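PDB 6SBF: MstE from Scytonema sp. PCC 10023, which is a monodomain class II terpene cyclase that assembles complex isoprenoid scaffolds, probably in merosterol biosynthesis. Local coordinates for residues A[60-65]-A[350-355]; A[39-45]-A[83-88]. The protein carries 1 engineered substitution. The contacts are given in a common frame with arbitrary orientation. Numbering follows the deposited sequence.

Contact 1. Residues A[60-65]-A[350-355]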
ATOM      1  N   TRP A  60       7.985  -6.136   5.671  1.00 12.27           N
ATOM      2  CA  TRP A  60       6.878  -5.310   5.181  1.00 11.91           C
ATOM      3  C   TRP A  60       6.767  -5.407   3.658  1.00 10.72           C
ATOM      4  O   TRP A  60       5.674  -5.609   3.097  1.00 12.10           O
ATOM      5  CB  TRP A  60       7.112  -3.883   5.654  1.00 12.81           C
ATOM      6  CG  TRP A  60       6.261  -2.883   4.938  1.00 12.90           C
ATOM      7  CD1 TRP A  60       4.925  -2.904   4.733  1.00 14.92           C
ATOM      8  CD2 TRP A  60       6.710  -1.666   4.352  1.00 14.02           C
ATOM      9  NE1 TRP A  60       4.511  -1.773   4.091  1.00 14.92           N
ATOM     10  CE2 TRP A  60       5.600  -1.006   3.823  1.00 14.17           C
ATOM     11  CE3 TRP A  60       7.974  -1.095   4.252  1.00 15.43           C
ATOM     12  CZ2 TRP A  60       5.690   0.258   3.239  1.00 17.42           C
ATOM     13  CZ3 TRP A  60       8.046   0.152   3.678  1.00 18.29           C
ATOM     14  CH2 TRP A  60       6.941   0.805   3.147  1.00 18.15           C
ATOM     15  N   VAL A  61       7.858  -5.219   2.949  1.00 10.86           N
ATOM     16  CA  VAL A  61       7.872  -5.188   1.482  1.00 11.70           C
ATOM     17  C   VAL A  61       7.399  -6.545   0.969  1.00 10.98           C
ATOM     18  O   VAL A  61       6.580  -6.594   0.019  1.00 11.70           O
ATOM     19  CB  VAL A  61       9.252  -4.822   0.943  1.00 11.68           C
ATOM     20  CG1 VAL A  61       9.291  -4.948  -0.553  1.00 12.25           C
ATOM     21  CG2 VAL A  61       9.595  -3.410   1.353  1.00 12.60           C
ATOM     22  N   THR A  62       7.826  -7.629   1.584  1.00 10.82           N
ATOM     23  CA  THR A  62       7.434  -9.003   1.149  1.00 11.64           C
ATOM     24  C   THR A  62       5.949  -9.245   1.420  1.00 10.92           C
ATOM     25  O   THR A  62       5.284  -9.824   0.552  1.00 11.60           O
ATOM     26  CB  THR A  62       8.384  -9.990   1.818  1.00 11.28           C
ATOM     27  OG1 THR A  62       9.679  -9.851   1.239  1.00 12.24           O
ATOM     28  CG2 THR A  62       7.947 -11.425   1.641  1.00 11.21           C
ATOM     29  N   ALA A  63       5.462  -8.832   2.563  1.00 10.78           N
ATOM     30  CA  ALA A  63       4.021  -8.988   2.890  1.00 11.64           C
ATOM     31  C   ALA A  63       3.200  -8.224   1.844  1.00 11.94           C
ATOM     32  O   ALA A  63       2.144  -8.709   1.361  1.00 11.46           O
ATOM     33  CB  ALA A  63       3.744  -8.536   4.307  1.00 12.21           C
ATOM     34  N   TYR A  64       3.611  -6.970   1.547  1.00 10.94           N
ATOM     35  CA  TYR A  64       2.892  -6.117   0.593  1.00 10.69           C
ATOM     36  C   TYR A  64       2.922  -6.735  -0.806  1.00 10.75           C
ATOM     37  O   TYR A  64       1.899  -6.857  -1.476  1.00 11.22           O
ATOM     38  CB  TYR A  64       3.454  -4.713   0.644  1.00 11.41           C
ATOM     39  CG  TYR A  64       2.817  -3.747  -0.323  1.00 10.79           C
ATOM     40  CD1 TYR A  64       3.279  -3.548  -1.600  1.00 10.49           C
ATOM     41  CD2 TYR A  64       1.725  -3.004   0.089  1.00 11.64           C
ATOM     42  CE1 TYR A  64       2.754  -2.591  -2.457  1.00 10.98           C
ATOM     43  CE2 TYR A  64       1.180  -2.054  -0.772  1.00 11.93           C
ATOM     44  CZ  TYR A  64       1.690  -1.820  -2.029  1.00 11.17           C
ATOM     45  OH  TYR A  64       1.160  -0.869  -2.872  1.00 12.89           O
ATOM     46  N   VAL A  65       4.111  -7.043  -1.283  1.00 10.99           N
ATOM     47  CA  VAL A  65       4.272  -7.576  -2.658  1.00 11.12           C
ATOM     48  C   VAL A  65       3.505  -8.908  -2.763  1.00 11.43           C
ATOM     49  O   VAL A  65       2.869  -9.120  -3.795  1.00 11.77           O
ATOM     50  CB  VAL A  65       5.742  -7.690  -3.044  1.00 12.03           C
ATOM     51  CG1 VAL A  65       5.903  -8.412  -4.361  1.00 12.53           C
ATOM     52  CG2 VAL A  65       6.396  -6.326  -3.124  1.00 12.68           C
ATOM     53  N   ILE A 350      10.456  -2.331  -6.689  1.00 11.46           N
ATOM     54  CA  ILE A 350       9.668  -3.556  -6.450  1.00 12.29           C
ATOM     55  C   ILE A 350       8.288  -3.159  -5.892  1.00 11.11           C
ATOM     56  O   ILE A 350       7.253  -3.668  -6.371  1.00 12.50           O
ATOM     57  CB  ILE A 350      10.457  -4.452  -5.499  1.00 13.43           C
ATOM     58  CG1 ILE A 350      11.651  -5.068  -6.248  1.00 14.34           C
ATOM     59  CG2 ILE A 350       9.551  -5.532  -4.898  1.00 13.44           C
ATOM     60  CD1 ILE A 350      12.644  -5.785  -5.310  1.00 14.40           C
ATOM     61  N   PHE A 351       8.259  -2.215  -4.957  1.00 11.61           N
ATOM     62  CA  PHE A 351       6.994  -1.796  -4.323  1.00 11.60           C
ATOM     63  C   PHE A 351       6.101  -1.194  -5.408  1.00 11.27           C
ATOM     64  O   PHE A 351       4.890  -1.543  -5.485  1.00 11.57           O
ATOM     65  CB  PHE A 351       7.303  -0.832  -3.180  1.00 12.35           C
ATOM     66  CG  PHE A 351       6.226  -0.717  -2.126  1.00 12.24           C
ATOM     67  CD1 PHE A 351       5.166   0.174  -2.252  1.00 12.74           C
ATOM     68  CD2 PHE A 351       6.254  -1.559  -1.031  1.00 12.05           C
ATOM     69  CE1 PHE A 351       4.259   0.280  -1.214  1.00 13.29           C
ATOM     70  CE2 PHE A 351       5.341  -1.458  -0.012  1.00 13.06           C
ATOM     71  CZ  PHE A 351       4.348  -0.504  -0.085  1.00 13.53           C
ATOM     72  N   THR A 352       6.609  -0.288  -6.236  1.00 10.88           N
ATOM     73  CA  THR A 352       5.813   0.326  -7.311  1.00 11.14           C
ATOM     74  C   THR A 352       5.346  -0.737  -8.304  1.00 11.61           C
ATOM     75  O   THR A 352       4.185  -0.732  -8.682  1.00 12.47           O
ATOM     76  CB  THR A 352       6.609   1.460  -8.000  1.00 12.10           C
ATOM     77  OG1 THR A 352       6.925   2.515  -7.081  1.00 12.74           O
ATOM     78  CG2 THR A 352       5.806   2.067  -9.129  1.00 12.72           C
ATOM     79  N   THR A 353       6.270  -1.547  -8.780  1.00 11.28           N
ATOM     80  CA  THR A 353       5.913  -2.531  -9.814  1.00 11.89           C
ATOM     81  C   THR A 353       4.816  -3.488  -9.317  1.00 10.51           C
ATOM     82  O   THR A 353       3.906  -3.786 -10.086  1.00 11.73           O
ATOM     83  CB  THR A 353       7.187  -3.267 -10.252  1.00 11.86           C
ATOM     84  OG1 THR A 353       8.065  -2.322 -10.886  1.00 12.66           O
ATOM     85  CG2 THR A 353       6.876  -4.325 -11.288  1.00 12.36           C
ATOM     86  N   ALA A 354       4.932  -3.946  -8.090  1.00 11.02           N
ATOM     87  CA  ALA A 354       3.891  -4.842  -7.559  1.00 11.03           C
ATOM     88  C   ALA A 354       2.538  -4.138  -7.533  1.00 11.46           C
ATOM     89  O   ALA A 354       1.510  -4.767  -7.800  1.00 11.30           O
ATOM     90  CB  ALA A 354       4.314  -5.329  -6.199  1.00 13.15           C
ATOM     91  N   THR A 355       2.540  -2.871  -7.140  1.00 11.53           N
ATOM     92  CA  THR A 355       1.293  -2.104  -7.101  1.00 10.98           C
ATOM     93  C   THR A 355       0.686  -2.019  -8.488  1.00 10.98           C
ATOM     94  O   THR A 355      -0.555  -2.220  -8.663  1.00 12.07           O
ATOM     95  CB  THR A 355       1.576  -0.714  -6.538  1.00 12.00           C
ATOM     96  OG1 THR A 355       2.260  -0.741  -5.282  1.00 12.52           O
ATOM     97  CG2 THR A 355       0.284   0.040  -6.352  1.00 13.05           C
TER

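Contact 2. Residues A[39-45]-A[83-88]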
ATOM      1  N   ARG A  39      13.868 -11.080  -6.086  1.00 15.37           N
ATOM      2  CA  ARG A  39      14.022 -11.626  -4.718  1.00 14.88           C
ATOM      3  C   ARG A  39      15.516 -11.837  -4.420  1.00 15.50           C
ATOM      4  O   ARG A  39      16.300 -12.167  -5.360  1.00 18.46           O
ATOM      5  CB  ARG A  39      13.235 -12.940  -4.604  1.00 15.00           C
ATOM      6  CG  ARG A  39      11.747 -12.730  -4.710  1.00 14.15           C
ATOM      7  CD  ARG A  39      10.973 -14.022  -4.710  1.00 13.42           C
ATOM      8  NE  ARG A  39      11.209 -14.797  -5.911  1.00 14.28           N
ATOM      9  CZ  ARG A  39      10.806 -16.029  -6.098  1.00 15.73           C
ATOM     10  NH1 ARG A  39      11.151 -16.614  -7.229  1.00 17.80           N
ATOM     11  NH2 ARG A  39      10.038 -16.605  -5.185  1.00 16.42           N
ATOM     12  N   ASN A  40      15.862 -11.729  -3.144  1.00 15.25           N
ATOM     13  CA  ASN A  40      17.269 -11.924  -2.706  1.00 17.53           C
ATOM     14  C   ASN A  40      17.570 -13.419  -2.478  1.00 22.49           C
ATOM     15  O   ASN A  40      16.744 -14.251  -2.801  1.00 19.69           O
ATOM     16  CB  ASN A  40      17.572 -11.019  -1.515  1.00 18.13           C
ATOM     17  CG  ASN A  40      16.937 -11.411  -0.197  1.00 18.47           C
ATOM     18  OD1 ASN A  40      16.374 -12.512  -0.082  1.00 18.20           O
ATOM     19  ND2 ASN A  40      16.945 -10.490   0.785  1.00 20.97           N
ATOM     20  N   LEU A  41      18.744 -13.728  -1.931  1.00 25.91           N
ATOM     21  CA  LEU A  41      19.262 -15.116  -1.792  1.00 30.94           C
ATOM     22  C   LEU A  41      18.240 -16.005  -1.100  1.00 28.95           C
ATOM     23  O   LEU A  41      17.955 -17.118  -1.567  1.00 33.99           O
ATOM     24  CB  LEU A  41      20.577 -15.127  -0.965  1.00 39.21           C
ATOM     25  CG  LEU A  41      21.747 -14.235  -1.410  1.00 33.63           C
ATOM     26  CD1 LEU A  41      22.757 -13.959  -0.272  1.00 38.92           C
ATOM     27  CD2 LEU A  41      22.446 -14.905  -2.589  1.00 44.85           C
ATOM     28  N   GLU A  42      17.724 -15.549   0.057  0.50 29.86           N
ATOM     29  CA  GLU A  42      16.782 -16.332   0.907  0.50 30.00           C
ATOM     30  C   GLU A  42      15.400 -16.304   0.248  0.50 22.81           C
ATOM     31  O   GLU A  42      14.598 -17.168   0.559  0.50 22.15           O
ATOM     32  CB  GLU A  42      16.654 -15.797   2.343  0.50 33.23           C
ATOM     33  CG  GLU A  42      17.694 -16.320   3.333  0.50 34.37           C
ATOM     34  CD  GLU A  42      17.517 -17.724   3.895  0.50 29.39           C
ATOM     35  OE1 GLU A  42      16.355 -18.173   4.098  0.50 33.14           O
ATOM     36  OE2 GLU A  42      18.556 -18.370   4.163  0.50 34.72           O
ATOM     37  N   GLY A  43      15.102 -15.288  -0.579  1.00 17.42           N
ATOM     38  CA  GLY A  43      13.818 -15.220  -1.260  1.00 14.86           C
ATOM     39  C   GLY A  43      12.981 -13.992  -0.897  1.00 15.14           C
ATOM     40  O   GLY A  43      11.868 -13.902  -1.390  1.00 15.31           O
ATOM     41  N   TRP A  44      13.475 -13.103  -0.055  1.00 14.65           N
ATOM     42  CA  TRP A  44      12.697 -11.888   0.298  1.00 13.17           C
ATOM     43  C   TRP A  44      12.598 -10.929  -0.884  1.00 12.43           C
ATOM     44  O   TRP A  44      13.568 -10.746  -1.613  1.00 13.71           O
ATOM     45  CB  TRP A  44      13.401 -11.161   1.449  1.00 13.71           C
ATOM     46  CG  TRP A  44      13.435 -11.881   2.755  1.00 13.81           C
ATOM     47  CD1 TRP A  44      14.484 -12.583   3.277  1.00 15.66           C
ATOM     48  CD2 TRP A  44      12.406 -11.942   3.746  1.00 12.81           C
ATOM     49  NE1 TRP A  44      14.168 -13.080   4.514  1.00 15.45           N
ATOM     50  CE2 TRP A  44      12.888 -12.697   4.827  1.00 13.20           C
ATOM     51  CE3 TRP A  44      11.089 -11.490   3.784  1.00 13.61           C
ATOM     52  CZ2 TRP A  44      12.123 -12.952   5.954  1.00 13.62           C
ATOM     53  CZ3 TRP A  44      10.329 -11.734   4.900  1.00 13.24           C
ATOM     54  CH2 TRP A  44      10.841 -12.457   5.978  1.00 13.63           C
ATOM     55  N   TRP A  45      11.489 -10.189  -0.944  1.00 12.69           N
ATOM     56  CA  TRP A  45      11.460  -8.891  -1.623  1.00 12.33           C
ATOM     57  C   TRP A  45      11.903  -7.778  -0.663  1.00 12.25           C
ATOM     58  O   TRP A  45      11.444  -7.747   0.471  1.00 13.18           O
ATOM     59  CB  TRP A  45      10.032  -8.612  -2.094  1.00 12.25           C
ATOM     60  CG  TRP A  45       9.609  -9.443  -3.266  1.00 12.34           C
ATOM     61  CD1 TRP A  45      10.094  -9.383  -4.527  1.00 13.93           C
ATOM     62  CD2 TRP A  45       8.558 -10.428  -3.302  1.00 12.33           C
ATOM     63  NE1 TRP A  45       9.476 -10.308  -5.343  1.00 13.48           N
ATOM     64  CE2 TRP A  45       8.523 -10.937  -4.607  1.00 12.69           C
ATOM     65  CE3 TRP A  45       7.640 -10.924  -2.361  1.00 12.23           C
ATOM     66  CZ2 TRP A  45       7.633 -11.963  -4.965  1.00 14.40           C
ATOM     67  CZ3 TRP A  45       6.755 -11.945  -2.704  1.00 13.21           C
ATOM     68  CH2 TRP A  45       6.739 -12.422  -4.015  1.00 14.21           C
ATOM     69  N   GLN A  83       6.237 -19.466  -0.206  1.00 12.84           N
ATOM     70  CA  GLN A  83       7.613 -19.276   0.273  1.00 14.06           C
ATOM     71  C   GLN A  83       7.717 -17.980   1.099  1.00 13.16           C
ATOM     72  O   GLN A  83       8.364 -17.946   2.139  1.00 13.96           O
ATOM     73  CB  GLN A  83       8.619 -19.257  -0.877  1.00 15.66           C
ATOM     74  CG  GLN A  83      10.023 -18.766  -0.384  1.00 20.96           C
ATOM     75  CD  GLN A  83      11.111 -18.824  -1.437  1.00 25.42           C
ATOM     76  OE1 GLN A  83      11.852 -19.800  -1.521  1.00 31.12           O
ATOM     77  NE2 GLN A  83      11.203 -17.777  -2.250  1.00 19.41           N
ATOM     78  N   ALA A  84       7.066 -16.916   0.640  1.00 12.49           N
ATOM     79  CA  ALA A  84       7.087 -15.637   1.374  1.00 12.09           C
ATOM     80  C   ALA A  84       6.476 -15.832   2.773  1.00 12.01           C
ATOM     81  O   ALA A  84       7.010 -15.282   3.745  1.00 13.37           O
ATOM     82  CB  ALA A  84       6.335 -14.580   0.597  1.00 13.74           C
ATOM     83  N   TRP A  85       5.386 -16.599   2.863  1.00 12.35           N
ATOM     84  CA  TRP A  85       4.785 -16.832   4.182  1.00 12.44           C
ATOM     85  C   TRP A  85       5.725 -17.662   5.049  1.00 12.40           C
ATOM     86  O   TRP A  85       5.838 -17.404   6.248  1.00 13.67           O
ATOM     87  CB  TRP A  85       3.415 -17.526   4.002  1.00 13.05           C
ATOM     88  CG  TRP A  85       2.758 -17.942   5.259  1.00 13.34           C
ATOM     89  CD1 TRP A  85       2.453 -19.215   5.646  1.00 14.50           C
ATOM     90  CD2 TRP A  85       2.341 -17.096   6.355  1.00 12.98           C
ATOM     91  NE1 TRP A  85       1.910 -19.208   6.881  1.00 16.05           N
ATOM     92  CE2 TRP A  85       1.799 -17.929   7.359  1.00 14.28           C
ATOM     93  CE3 TRP A  85       2.370 -15.710   6.593  1.00 15.07           C
ATOM     94  CZ2 TRP A  85       1.304 -17.439   8.558  1.00 16.08           C
ATOM     95  CZ3 TRP A  85       1.862 -15.248   7.765  1.00 15.81           C
ATOM     96  CH2 TRP A  85       1.365 -16.082   8.749  1.00 16.93           C
ATOM     97  N   GLU A  86       6.393 -18.647   4.468  1.00 13.10           N
ATOM     98  CA  GLU A  86       7.373 -19.420   5.254  1.00 13.84           C
ATOM     99  C   GLU A  86       8.500 -18.506   5.767  1.00 13.42           C
ATOM    100  O   GLU A  86       8.912 -18.664   6.938  1.00 14.34           O
ATOM    101  CB  GLU A  86       7.947 -20.562   4.406  1.00 16.82           C
ATOM    102  CG  GLU A  86       6.943 -21.664   4.145  1.00 18.35           C
ATOM    103  CD  GLU A  86       6.331 -22.403   5.337  1.00 24.14           C
ATOM    104  OE1 GLU A  86       7.038 -22.606   6.341  1.00 27.26           O
ATOM    105  OE2 GLU A  86       5.122 -22.777   5.248  1.00 32.39           O
ATOM    106  N   LEU A  87       8.957 -17.554   4.944  1.00 13.10           N
ATOM    107  CA  LEU A  87       9.978 -16.575   5.416  1.00 12.77           C
ATOM    108  C   LEU A  87       9.428 -15.745   6.589  1.00 13.50           C
ATOM    109  O   LEU A  87      10.141 -15.560   7.586  1.00 14.49           O
ATOM    110  CB  LEU A  87      10.404 -15.667   4.256  1.00 13.06           C
ATOM    111  CG  LEU A  87      11.222 -16.407   3.181  1.00 13.91           C
ATOM    112  CD1 LEU A  87      11.481 -15.481   1.992  1.00 16.40           C
ATOM    113  CD2 LEU A  87      12.538 -16.911   3.716  1.00 17.39           C
ATOM    114  N   LEU A  88       8.196 -15.275   6.459  1.00 13.08           N
ATOM    115  CA  LEU A  88       7.574 -14.506   7.526  1.00 12.73           C
ATOM    116  C   LEU A  88       7.459 -15.314   8.815  1.00 12.84           C
ATOM    117  O   LEU A  88       7.683 -14.801   9.925  1.00 13.49           O
ATOM    118  CB  LEU A  88       6.245 -13.936   7.050  1.00 13.05           C
ATOM    119  CG  LEU A  88       6.371 -12.770   6.080  1.00 14.21           C
ATOM    120  CD1 LEU A  88       5.084 -12.536   5.367  1.00 15.60           C
ATOM    121  CD2 LEU A  88       6.873 -11.512   6.715  1.00 14.47           C
TER
HETATM  122  O   HOH W   1       8.972 -15.914  -2.560  1.00 15.58           O

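Contact 1. Residues A[60-65]-A[350-355]
In this alpha6-alpha6 barrel, 60-65 and 350-355 lie almost parallel (13°), axes 10.0 Å apart; their order in the chain is consistent with the first and last helices of the inner ring. The Trp-60 indole meets the Phe-351 ring obliquely, Trp-60 CZ2 3.7 Å from Phe-351 CZ, the six-membered ring at 52° to the phenyl, and Phe-48 packs against both rings. Val-61 adds a looser touch on Ile-350. Tyr-64, one turn on from Trp-60, points toward the partner helix and lays its ring over that of Phe-351 in a tight offset stack, centroids 3.7 Å apart and planes at 6°. The far end of the same ring turns polar: Tyr-64 OH donates to Thr-355 OG1 (2.7 Å), which donates to the carbonyl O of Phe-351 (2.8 Å), so the threonine relays the bond back into its own helix. Val-65 closes the interface where the backbones are nearest: its CG2 lies 3.7 Å from Ile-350 CG2 and 3.8 Å from Ala-354 CB.

Contact 2. Residues A[39-45]-A[83-88]
Apolar contact does most of the work where the loop 39-45 meets the helix 83-88. Leu-87 contributes the largest share of the buried area on the helix side: its CB sits over the face of the Trp-44 six-membered ring, 3.7 Å from the centroid and 15° off the normal, a CH-pi contact. The same indole continues to Leu-88, with Trp-44 CZ3 3.9 Å from Leu-88 CD2. Further along the Leu-87 side chain, Leu-87 CD1 comes within 3.6 Å of the Gly-43 carbonyl carbon. At the Gly-43 backbone angles (phi 118°, psi 2°) a CB would be jammed against the preceding carbonyl O and would also clash with Gln-83 NE2, so the position needs a glycine. Trp-45 reaches Ala-84 more loosely, Trp-45 CZ3 to Ala-84 CB 4.2 Å.

The spacing of Arg-39, Gly-43 and Trp-45 is consistent with a degenerate QW repeat of the squalene-hopene cyclase family, Arg-39 standing where the glutamine would be; Trp-45 NE1 bonds Leu-35 O.

No direct hydrogen bond links the two segments. Within the loop, Asn-40 OD1 accepts from Gly-43 N (3.1 Å) and Trp-44 N (3.0 Å), an Asx motif, while Asn-40 N donates to Trp-44 O at 2.9 Å.

Water supplies the polar bridge: a single molecule accepts from Arg-39 NH2 and Gln-83 NE2, each 2.9 Å away, joining two donors that cannot bond each other. Arg-39 NE donates to Leu-36 O.

In the fold
The two contacts lie about 12 Å apart, centre to centre, and meet at the helix 59-69. Contact 1 is the inner one, about 8 Å from the chain centre; contact 2 lies about 19 Å out, where the loop 39-45 abuts the helix 75-90, consistent with the barrel's outer layer. The two contacts join directly: Thr-62 OG1 is 2.9 Å from Trp-45 O, a probable hydrogen bond, and Val-65 CG1 packs 3.5 Å from Trp-45 CD2. No ligand is bound in this apo variant; as in related cyclases, the active-site cavity is probably bounded by the inner helices, placing contact 1 nearer to it than contact 2.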